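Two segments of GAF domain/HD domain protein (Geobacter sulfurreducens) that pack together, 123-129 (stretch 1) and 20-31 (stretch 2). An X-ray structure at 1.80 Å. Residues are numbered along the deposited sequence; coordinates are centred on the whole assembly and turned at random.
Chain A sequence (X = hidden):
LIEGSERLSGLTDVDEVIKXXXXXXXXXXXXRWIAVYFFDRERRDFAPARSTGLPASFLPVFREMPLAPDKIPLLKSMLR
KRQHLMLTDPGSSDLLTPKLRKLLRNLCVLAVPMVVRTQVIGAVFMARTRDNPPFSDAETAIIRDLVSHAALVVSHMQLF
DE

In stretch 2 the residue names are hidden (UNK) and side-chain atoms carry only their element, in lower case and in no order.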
# COMPACT_ATOMS: atom_id res chain seq x y z
N ALA A 123 12.74 -8.28 7.35
CA ALA A 123 11.93 -7.96 8.52
C ALA A 123 11.70 -6.44 8.59
O ALA A 123 12.56 -5.69 8.21
CB ALA A 123 12.58 -8.48 9.80
N VAL A 124 10.54 -6.03 9.07
CA VAL A 124 10.22 -4.61 9.31
C VAL A 124 9.94 -4.47 10.80
O VAL A 124 9.04 -5.16 11.34
CB VAL A 124 8.98 -4.17 8.50
CG1 VAL A 124 8.60 -2.70 8.78
CG2 VAL A 124 9.23 -4.38 7.01
N PHE A 125 10.70 -3.61 11.46
CA PHE A 125 10.44 -3.30 12.86
C PHE A 125 9.87 -1.87 12.98
O PHE A 125 10.34 -0.93 12.32
CB PHE A 125 11.70 -3.40 13.63
CG PHE A 125 12.38 -4.75 13.51
CD1 PHE A 125 11.99 -5.80 14.32
CD2 PHE A 125 13.36 -4.98 12.54
CE1 PHE A 125 12.62 -7.05 14.21
CE2 PHE A 125 14.00 -6.22 12.42
CZ PHE A 125 13.61 -7.26 13.24
N MET A 126 8.83 -1.74 13.78
CA MET A 126 8.13 -0.46 13.98
C MET A 126 8.07 -0.23 15.46
O MET A 126 7.88 -1.17 16.21
CB MET A 126 6.74 -0.53 13.39
CG MET A 126 6.82 -0.66 11.82
SD MET A 126 5.22 -0.74 11.05
CE MET A 126 4.55 0.84 11.34
N ALA A 127 8.28 1.02 15.87
CA ALA A 127 8.38 1.35 17.29
C ALA A 127 7.57 2.60 17.58
O ALA A 127 7.51 3.51 16.77
CB ALA A 127 9.87 1.60 17.68
N ARG A 128 6.99 2.61 18.76
CA ARG A 128 6.57 3.85 19.39
C ARG A 128 6.78 3.81 20.91
O ARG A 128 7.03 2.73 21.50
CB ARG A 128 5.17 4.29 18.96
CG ARG A 128 4.17 3.35 19.01
CD ARG A 128 2.98 3.85 18.17
NE ARG A 128 1.82 3.17 18.59
CZ ARG A 128 0.70 2.92 17.90
NH1 ARG A 128 -0.21 2.24 18.53
NH2 ARG A 128 0.49 3.29 16.65
N THR A 129 6.74 4.99 21.54
CA THR A 129 7.08 5.05 22.96
C THR A 129 5.98 4.37 23.71
O THR A 129 4.83 4.39 23.27
CB THR A 129 7.29 6.49 23.45
OG1 THR A 129 6.17 7.29 23.05
CG2 THR A 129 8.57 7.05 22.81
N UNK A 20 9.29 3.65 -0.39
CA UNK A 20 7.87 3.92 -0.58
C UNK A 20 7.06 3.20 0.51
O UNK A 20 6.11 3.79 1.07
c UNK A 20 7.39 3.48 -1.96
c UNK A 20 7.89 4.37 -3.08
o UNK A 20 7.83 3.87 -4.26
o UNK A 20 8.34 5.52 -2.83
N UNK A 21 7.41 1.94 0.79
CA UNK A 21 6.74 1.16 1.89
C UNK A 21 6.84 1.90 3.21
O UNK A 21 5.82 2.08 3.91
c UNK A 21 7.33 -0.22 2.03
c UNK A 21 7.64 -2.30 3.46
c UNK A 21 6.87 -1.01 3.27
c UNK A 21 5.35 -1.32 3.17
N UNK A 22 8.05 2.33 3.58
CA UNK A 22 8.27 3.04 4.85
C UNK A 22 7.47 4.32 4.96
O UNK A 22 6.79 4.58 5.99
c UNK A 22 9.77 3.27 5.10
o UNK A 22 10.44 2.00 5.06
N UNK A 23 7.44 5.10 3.89
CA UNK A 23 6.67 6.34 3.89
C UNK A 23 5.16 6.06 4.11
O UNK A 23 4.47 6.76 4.92
n UNK A 23 3.82 10.86 -0.30
c UNK A 23 6.05 8.18 2.27
c UNK A 23 6.53 8.76 0.95
n UNK A 23 5.35 11.22 1.41
n UNK A 23 5.41 9.28 0.20
c UNK A 23 4.85 10.45 0.44
c UNK A 23 6.90 7.04 2.56
N UNK A 24 4.63 5.10 3.37
CA UNK A 24 3.21 4.78 3.45
C UNK A 24 2.83 4.26 4.84
O UNK A 24 1.81 4.68 5.40
c UNK A 24 1.10 2.45 1.16
c UNK A 24 1.33 3.50 2.25
c UNK A 24 0.59 4.82 1.97
c UNK A 24 2.81 3.76 2.40
N UNK A 25 3.64 3.36 5.40
CA UNK A 25 3.40 2.86 6.76
C UNK A 25 3.37 4.03 7.74
O UNK A 25 2.44 4.09 8.57
c UNK A 25 5.66 -0.23 6.81
c UNK A 25 4.42 1.86 7.23
c UNK A 25 4.36 0.53 6.49
c UNK A 25 3.06 -0.24 6.84
N UNK A 26 4.34 4.94 7.65
CA UNK A 26 4.36 6.08 8.60
C UNK A 26 3.13 7.00 8.49
O UNK A 26 2.72 7.64 9.48
n UNK A 26 8.28 7.07 12.16
c UNK A 26 8.27 8.12 11.38
c UNK A 26 6.74 6.09 9.25
n UNK A 26 8.18 8.01 10.05
n UNK A 26 8.35 9.32 11.93
c UNK A 26 5.66 6.86 8.51
c UNK A 26 8.10 6.75 9.30
N UNK A 27 2.61 7.13 7.29
CA UNK A 27 1.40 7.90 7.04
C UNK A 27 0.12 7.20 7.50
O UNK A 27 -0.89 7.87 7.83
c UNK A 27 1.99 9.61 3.71
n UNK A 27 2.59 10.77 1.75
c UNK A 27 2.32 9.24 5.12
c UNK A 27 1.30 8.22 5.57
c UNK A 27 3.08 10.42 3.10
N UNK A 28 0.14 5.87 7.53
CA UNK A 28 -1.07 5.13 7.90
C UNK A 28 -1.14 4.76 9.38
O UNK A 28 -2.22 4.53 9.89
c UNK A 28 -1.39 2.79 4.82
c UNK A 28 -1.47 4.07 5.61
c UNK A 28 -1.14 3.82 7.08
c UNK A 28 -2.85 4.80 5.50
N UNK A 29 0.01 4.64 10.03
CA UNK A 29 0.07 4.15 11.41
C UNK A 29 1.02 5.05 12.15
O UNK A 29 2.13 5.27 11.70
c UNK A 29 0.67 2.18 12.95
c UNK A 29 0.56 2.67 11.47
c UNK A 29 -0.36 1.71 10.66
N UNK A 30 0.59 5.62 13.27
CA UNK A 30 1.47 6.49 14.09
C UNK A 30 2.63 5.66 14.65
O UNK A 30 2.43 4.63 15.32
c UNK A 30 -1.20 8.86 15.77
n UNK A 30 -3.05 10.55 16.19
c UNK A 30 0.67 7.17 15.22
c UNK A 30 -2.20 9.87 15.14
c UNK A 30 -0.34 8.16 14.68
N UNK A 31 3.85 6.10 14.36
CA UNK A 31 5.04 5.38 14.78
C UNK A 31 6.17 6.37 15.07
O UNK A 31 6.21 7.47 14.48
o UNK A 31 6.08 5.20 12.54
c UNK A 31 4.42 3.62 13.07
c UNK A 31 5.53 4.42 13.62

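Position 20 opens the visible part of a helix with two carbons, the second carrying two oxygens. This carboxylate reaches nothing on the strand and lies exposed, as a charge prefers: Asp 20. Position 21 has four carbons forked at the second; its CB points toward the strand and a terminal carbon meets Val 124. This is Leu 21, whose CD2 lies 4.4 Å from CG2 of Val 124, an apolar contact suited to a buried place.

At position 22 one carbon bears one oxygen and touches nothing on the strand, the CA-to-CB bond pointing sideways. Ser 22 is small enough for a buried site, and its OG is hydrogen-bonded to a residue beside the stretch. Position 23 shows three carbons, a nitrogen, and a carbon with two more nitrogens. This is the guanidinium of Arg 23, on the exposed side of the helix. Position 24 has four carbons forked at the second, beyond the strand's reach; Leu 24 gives an apolar side chain to a buried site.

Position 25, one turn after Leu 21, repeats the forked pattern, faces the strand and sets carbons against Val 124 and Met 126. It is Leu 25: its CD1 lies 4.3 Å from CG1 of Val 124 and its CB 4.2 Å from CE of Met 126, so it bridges two strand residues.

Position 26 again ends in a carbon carrying two nitrogens beyond a chain nitrogen: Arg 26, its charge suiting a partly exposed place. Position 27, four carbons in a row ending in nitrogen, is Lys 27, a charge on an exposed surface. Position 28 has four carbons forked at the second, clear of the strand: Leu 28, partly exposed.

At position 29 helical geometry stops; a carbon carries two others, near Met 126 and Arg 128. Buried Val 29 sets CB 4.4 Å from CE of Met 126 and CG1 3.9 Å from NH2 of Arg 128. Position 30, four carbons in a row ending in nitrogen, is Lys 30: the end of its exposed chain leads away from the strand, while its backbone O faces Arg 128. Position 31 has one carbon bearing an oxygen and a carbon, the latter against Met 126. Thr 31 offers this methyl, CG2, at 3.3 Å from CE of Met 126.

Strand and helix run at 32° with axes 11.3 Å apart. Val 124 packs on Leu 21 and Leu 25, while CE of Met 126 reaches Leu 25, Val 29 and Thr 31. Beyond the helix, NH2 of Arg 128 donates a nearly straight hydrogen bond (179°) to O of Lys 30 at 2.7 Å, the acceptor lying at the guanidinium edge, where its N-H bonds point.

Stretch 2 20-31: DLSRLLRKLVKT
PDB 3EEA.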